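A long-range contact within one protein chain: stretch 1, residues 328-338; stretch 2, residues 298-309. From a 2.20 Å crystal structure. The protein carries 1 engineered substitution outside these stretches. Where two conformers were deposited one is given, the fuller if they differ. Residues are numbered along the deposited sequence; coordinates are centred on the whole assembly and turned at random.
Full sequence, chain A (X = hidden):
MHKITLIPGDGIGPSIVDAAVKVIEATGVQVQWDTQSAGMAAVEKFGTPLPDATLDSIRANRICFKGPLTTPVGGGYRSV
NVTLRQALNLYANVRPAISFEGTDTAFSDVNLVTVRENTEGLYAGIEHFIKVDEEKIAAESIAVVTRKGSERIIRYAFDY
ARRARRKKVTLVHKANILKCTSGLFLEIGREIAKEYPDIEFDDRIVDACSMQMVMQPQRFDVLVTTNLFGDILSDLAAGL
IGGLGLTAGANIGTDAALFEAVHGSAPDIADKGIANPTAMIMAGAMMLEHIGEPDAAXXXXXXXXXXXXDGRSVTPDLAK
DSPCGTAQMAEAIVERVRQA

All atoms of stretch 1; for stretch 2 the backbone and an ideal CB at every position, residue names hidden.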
# COMPACT_ATOMS: atom_id res chain seq x y z
N GLN A 328 -6.81 -31.81 8.02
CA GLN A 328 -5.95 -31.85 9.22
C GLN A 328 -6.14 -30.71 10.16
O GLN A 328 -6.48 -30.89 11.34
CB GLN A 328 -4.44 -31.77 8.93
CG GLN A 328 -3.37 -32.55 9.85
CD GLN A 328 -2.84 -33.92 9.63
OE1 GLN A 328 -2.35 -34.26 8.58
NE2 GLN A 328 -2.67 -34.61 10.77
N MET A 329 -5.71 -29.55 9.70
CA MET A 329 -5.62 -28.40 10.56
C MET A 329 -6.96 -28.11 11.18
O MET A 329 -7.05 -27.80 12.38
CB MET A 329 -5.08 -27.21 9.77
CG MET A 329 -4.79 -26.04 10.64
SD MET A 329 -3.92 -24.71 9.81
CE MET A 329 -3.68 -23.63 11.22
N ALA A 330 -8.04 -28.28 10.39
CA ALA A 330 -9.38 -28.10 10.94
C ALA A 330 -9.65 -29.11 12.06
O ALA A 330 -10.23 -28.76 13.09
CB ALA A 330 -10.43 -28.20 9.82
N GLU A 331 -9.27 -30.39 11.88
CA GLU A 331 -9.53 -31.39 12.92
C GLU A 331 -8.73 -31.10 14.17
O GLU A 331 -9.28 -31.20 15.26
CB GLU A 331 -9.23 -32.81 12.44
CG GLU A 331 -10.47 -33.70 12.29
CD GLU A 331 -11.25 -33.79 13.63
OE1 GLU A 331 -12.47 -33.48 13.62
OE2 GLU A 331 -10.64 -34.01 14.76
N ALA A 332 -7.47 -30.68 14.01
CA ALA A 332 -6.66 -30.26 15.16
C ALA A 332 -7.33 -29.13 15.93
O ALA A 332 -7.42 -29.16 17.18
CB ALA A 332 -5.26 -29.83 14.72
N ILE A 333 -7.86 -28.14 15.20
CA ILE A 333 -8.52 -27.04 15.87
C ILE A 333 -9.80 -27.52 16.56
O ILE A 333 -10.12 -27.06 17.65
CB ILE A 333 -8.78 -25.88 14.89
CG1 ILE A 333 -7.46 -25.29 14.40
CG2 ILE A 333 -9.57 -24.74 15.59
CD1 ILE A 333 -7.59 -24.42 13.16
N VAL A 334 -10.56 -28.41 15.92
CA VAL A 334 -11.79 -28.94 16.53
C VAL A 334 -11.46 -29.64 17.84
O VAL A 334 -12.07 -29.39 18.90
CB VAL A 334 -12.50 -29.89 15.55
CG1 VAL A 334 -13.49 -30.80 16.27
CG2 VAL A 334 -13.21 -29.10 14.44
N GLU A 335 -10.42 -30.47 17.82
CA GLU A 335 -10.02 -31.21 19.00
C GLU A 335 -9.61 -30.26 20.13
O GLU A 335 -9.94 -30.50 21.30
CB GLU A 335 -8.87 -32.16 18.65
CG GLU A 335 -9.30 -33.37 17.79
CD GLU A 335 -8.14 -34.07 17.10
OE1 GLU A 335 -8.40 -34.95 16.24
OE2 GLU A 335 -6.97 -33.75 17.42
N ARG A 336 -8.89 -29.17 19.79
CA ARG A 336 -8.48 -28.18 20.80
C ARG A 336 -9.65 -27.35 21.31
O ARG A 336 -9.74 -27.07 22.51
CB ARG A 336 -7.41 -27.26 20.23
CG ARG A 336 -6.12 -27.94 19.90
CD ARG A 336 -5.15 -27.85 21.06
NE ARG A 336 -5.32 -28.96 22.00
CZ ARG A 336 -4.84 -28.97 23.24
NH1 ARG A 336 -4.17 -27.92 23.70
NH2 ARG A 336 -5.04 -30.03 24.01
N VAL A 337 -10.57 -26.97 20.42
CA VAL A 337 -11.76 -26.24 20.84
C VAL A 337 -12.43 -27.04 21.92
O VAL A 337 -13.13 -26.52 22.80
CB VAL A 337 -12.75 -26.04 19.67
CG1 VAL A 337 -14.17 -25.71 20.19
CG2 VAL A 337 -12.30 -24.97 18.72
N ARG A 338 -12.28 -28.34 21.80
CA ARG A 338 -13.34 -29.16 22.31
C ARG A 338 -12.90 -29.72 23.66
O ARG A 338 -13.66 -30.41 24.32
CB ARG A 338 -13.69 -30.05 21.11
CG ARG A 338 -14.85 -30.81 21.12
CD ARG A 338 -15.00 -32.34 21.43
NE ARG A 338 -16.21 -32.17 20.79
CZ ARG A 338 -17.22 -32.77 21.27
NH1 ARG A 338 -18.52 -32.60 20.99
NH2 ARG A 338 -16.78 -33.51 22.18
N UNK A 298 -13.97 -16.93 22.08
CA UNK A 298 -12.66 -16.98 22.73
C UNK A 298 -12.08 -18.39 22.70
O UNK A 298 -10.86 -18.56 22.57
CB UNK A 298 -12.76 -16.49 24.18
N UNK A 299 -12.94 -19.40 22.83
CA UNK A 299 -12.49 -20.79 22.76
C UNK A 299 -11.98 -21.14 21.37
O UNK A 299 -10.94 -21.80 21.23
CB UNK A 299 -13.63 -21.74 23.15
N UNK A 300 -12.68 -20.68 20.33
CA UNK A 300 -12.17 -20.86 18.97
C UNK A 300 -10.79 -20.22 18.83
O UNK A 300 -9.85 -20.83 18.31
CB UNK A 300 -13.14 -20.26 17.95
N UNK A 301 -10.66 -18.98 19.31
CA UNK A 301 -9.38 -18.28 19.12
C UNK A 301 -8.25 -18.96 19.88
O UNK A 301 -7.14 -19.12 19.34
CB UNK A 301 -9.50 -16.82 19.57
N UNK A 302 -8.52 -19.38 21.12
CA UNK A 302 -7.54 -20.12 21.91
C UNK A 302 -7.11 -21.40 21.20
O UNK A 302 -5.92 -21.73 21.16
CB UNK A 302 -8.11 -20.45 23.29
N UNK A 303 -8.08 -22.14 20.66
CA UNK A 303 -7.77 -23.39 19.97
C UNK A 303 -6.88 -23.14 18.74
O UNK A 303 -5.92 -23.89 18.50
CB UNK A 303 -9.06 -24.09 19.55
N UNK A 304 -7.22 -22.12 17.95
CA UNK A 304 -6.39 -21.78 16.79
C UNK A 304 -4.96 -21.45 17.23
O UNK A 304 -3.98 -21.92 16.64
CB UNK A 304 -6.99 -20.60 16.03
N UNK A 305 -4.84 -20.60 18.24
CA UNK A 305 -3.51 -20.21 18.70
C UNK A 305 -2.72 -21.41 19.20
O UNK A 305 -1.52 -21.54 18.90
CB UNK A 305 -3.62 -19.16 19.81
N UNK A 306 -3.36 -22.31 19.95
CA UNK A 306 -2.67 -23.50 20.43
C UNK A 306 -2.18 -24.36 19.27
O UNK A 306 -1.04 -24.84 19.28
CB UNK A 306 -3.59 -24.32 21.34
N UNK A 307 -3.02 -24.54 18.24
CA UNK A 307 -2.61 -25.39 17.13
C UNK A 307 -1.45 -24.76 16.35
O UNK A 307 -0.52 -25.45 15.93
CB UNK A 307 -3.80 -25.65 16.20
N UNK A 308 -1.48 -23.43 16.17
CA UNK A 308 -0.41 -22.79 15.40
C UNK A 308 0.88 -22.77 16.21
O UNK A 308 1.97 -23.00 15.66
CB UNK A 308 -0.81 -21.37 15.00
N UNK A 309 0.79 -22.50 17.51
CA UNK A 309 1.96 -22.53 18.38
C UNK A 309 2.59 -23.92 18.41
O UNK A 309 3.82 -24.05 18.33
CB UNK A 309 1.58 -22.09 19.80

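Stretch 2 is helical throughout, and its axis passes 8.2 Å from that of helix 328-337 at an angle of 125° between the N-to-C directions. The positions that face stretch 1 therefore recur every three or four residues.

At position 298 the ideal CB has nothing of stretch 1 within 5.5 Å, so this contact sets no demand; the residue is Arg298, which takes no part in it.

Position 299 is different. Its CA-to-CB bond points toward stretch 1, and the ideal CB lies 4.8 Å from Val337 O, a carbonyl near the C-terminal end of its helix. With that acceptor within reach, a long donor such as lysine, arginine or glutamine would suit. Arg299 is found, and its NH2 donates a hydrogen bond to Val337 O at 3.3 Å.

At position 300 the bond points away, yet the ideal CB is still 4.8 Å from Val337 CG2, so an apolar residue could add a flank to that methyl. Ile300 does so modestly, its CG1 lying 4.5 Å from Val337 CG2.

Positions 301 and 302, pointing away and sideways, have no atom of stretch 1 within 5.5 Å of the ideal CB, and polar side chains fit as well as any. They are Glu301, which matters to a later turn of its own helix, and Arg302.

Position 303 is the tightest point. Its CA comes within 4.9 Å of Arg336 CA, and the ideal CB already lies 3.4 Å from Val337 N, 3.6 Å from Arg336 CB and 3.7 Å from Ile333 O. Only a very small residue, glycine or alanine, looks comfortable here. Ala303 fills the space with one methyl, its CB packing 3.5 Å from Val337 CG2, and so lets the helices approach closely.

At position 304 the bond runs sideways, with Ile333 CD1 4.8 Å from the ideal CB; a valine, leucine or isoleucine could reach that side chain. Val304, in rotamer t, sets its CG2 3.9 Å from Ile333 CG2.

Position 305 is out of reach of stretch 1, so this contact sets no preference and a long polar side chain would do as well as any. Arg305 forms a salt bridge one turn back, its NE 3.3 Å from Glu301 OE2.

Position 306 points toward stretch 1, its ideal CB 3.9 Å from Arg336 CD. Aspartate or glutamate would answer the guanidinium beyond, and glutamine could accept a hydrogen bond. Glu306 makes a salt bridge in which Arg336 NH1 is 3.3 Å from Glu306 OE1, though the hydrogen bond within it is weak.

Position 307 also points toward stretch 1, facing Ile333 CG1, Ala332 CB and the aliphatic part of Arg336. A medium apolar residue is called for. Val307 directs CG2 among them, 3.5 Å from Arg336 CG and 3.9 Å from Ile333 CG1.

At position 308 the bond is sideways, but Met329 CE lies 5.3 Å from the ideal CB, within range of a longer apolar chain. Ile308 extends CG1 to 3.9 Å from Met329 CE.

Position 309 is out of reach, leaving the choice open; it holds Glu309.

Stretch 2 (298-309) RRIERAVREVIE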
# COMPACT_ATOMS: atom_id res chain seq x y z
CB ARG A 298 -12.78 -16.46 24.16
CG ARG A 298 -12.92 -14.94 24.26
CD ARG A 298 -12.86 -14.47 25.71
NE ARG A 298 -14.10 -14.74 26.43
CZ ARG A 298 -15.07 -13.85 26.64
NH1 ARG A 298 -14.95 -12.61 26.18
NH2 ARG A 298 -16.16 -14.19 27.32
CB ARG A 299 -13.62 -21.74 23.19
CG ARG A 299 -13.90 -21.68 24.69
CD ARG A 299 -15.21 -22.37 25.07
NE ARG A 299 -15.20 -23.77 24.67
CZ ARG A 299 -16.22 -24.38 24.08
NH1 ARG A 299 -17.34 -23.71 23.86
NH2 ARG A 299 -16.13 -25.66 23.73
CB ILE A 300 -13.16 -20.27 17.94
CG1 ILE A 300 -14.41 -21.14 17.83
CG2 ILE A 300 -12.51 -20.15 16.56
CD1 ILE A 300 -15.48 -20.53 16.94
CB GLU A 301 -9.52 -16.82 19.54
CG GLU A 301 -8.25 -16.02 19.39
CD GLU A 301 -8.46 -14.52 19.51
OE1 GLU A 301 -9.62 -14.09 19.71
OE2 GLU A 301 -7.47 -13.76 19.40
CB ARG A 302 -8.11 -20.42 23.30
CG ARG A 302 -7.11 -20.97 24.30
CD ARG A 302 -7.69 -21.10 25.70
NE ARG A 302 -8.68 -20.06 26.02
CZ ARG A 302 -9.92 -20.31 26.43
NH1 ARG A 302 -10.33 -21.56 26.58
NH2 ARG A 302 -10.74 -19.30 26.69
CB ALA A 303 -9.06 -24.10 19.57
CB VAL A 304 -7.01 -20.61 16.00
CG1 VAL A 304 -6.00 -20.09 14.97
CG2 VAL A 304 -8.31 -21.03 15.35
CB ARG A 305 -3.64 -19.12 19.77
CG ARG A 305 -4.10 -17.81 19.17
CD ARG A 305 -4.36 -16.74 20.19
NE ARG A 305 -4.70 -15.48 19.54
CZ ARG A 305 -3.81 -14.65 19.00
NH1 ARG A 305 -2.51 -14.91 19.06
NH2 ARG A 305 -4.23 -13.53 18.41
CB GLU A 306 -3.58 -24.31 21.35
CG GLU A 306 -3.72 -23.73 22.76
CD GLU A 306 -4.96 -24.23 23.49
OE1 GLU A 306 -5.69 -25.07 22.93
OE2 GLU A 306 -5.21 -23.76 24.63
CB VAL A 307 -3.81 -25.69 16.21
CG1 VAL A 307 -3.33 -26.35 14.91
CG2 VAL A 307 -4.82 -26.57 16.93
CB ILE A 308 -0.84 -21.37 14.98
CG1 ILE A 308 -1.94 -21.43 13.91
CG2 ILE A 308 0.38 -20.58 14.49
CD1 ILE A 308 -2.61 -20.10 13.63
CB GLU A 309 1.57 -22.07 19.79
CG GLU A 309 2.70 -21.51 20.65
CD GLU A 309 3.56 -22.59 21.31
OE1 GLU A 309 2.99 -23.57 21.84
OE2 GLU A 309 4.80 -22.45 21.31
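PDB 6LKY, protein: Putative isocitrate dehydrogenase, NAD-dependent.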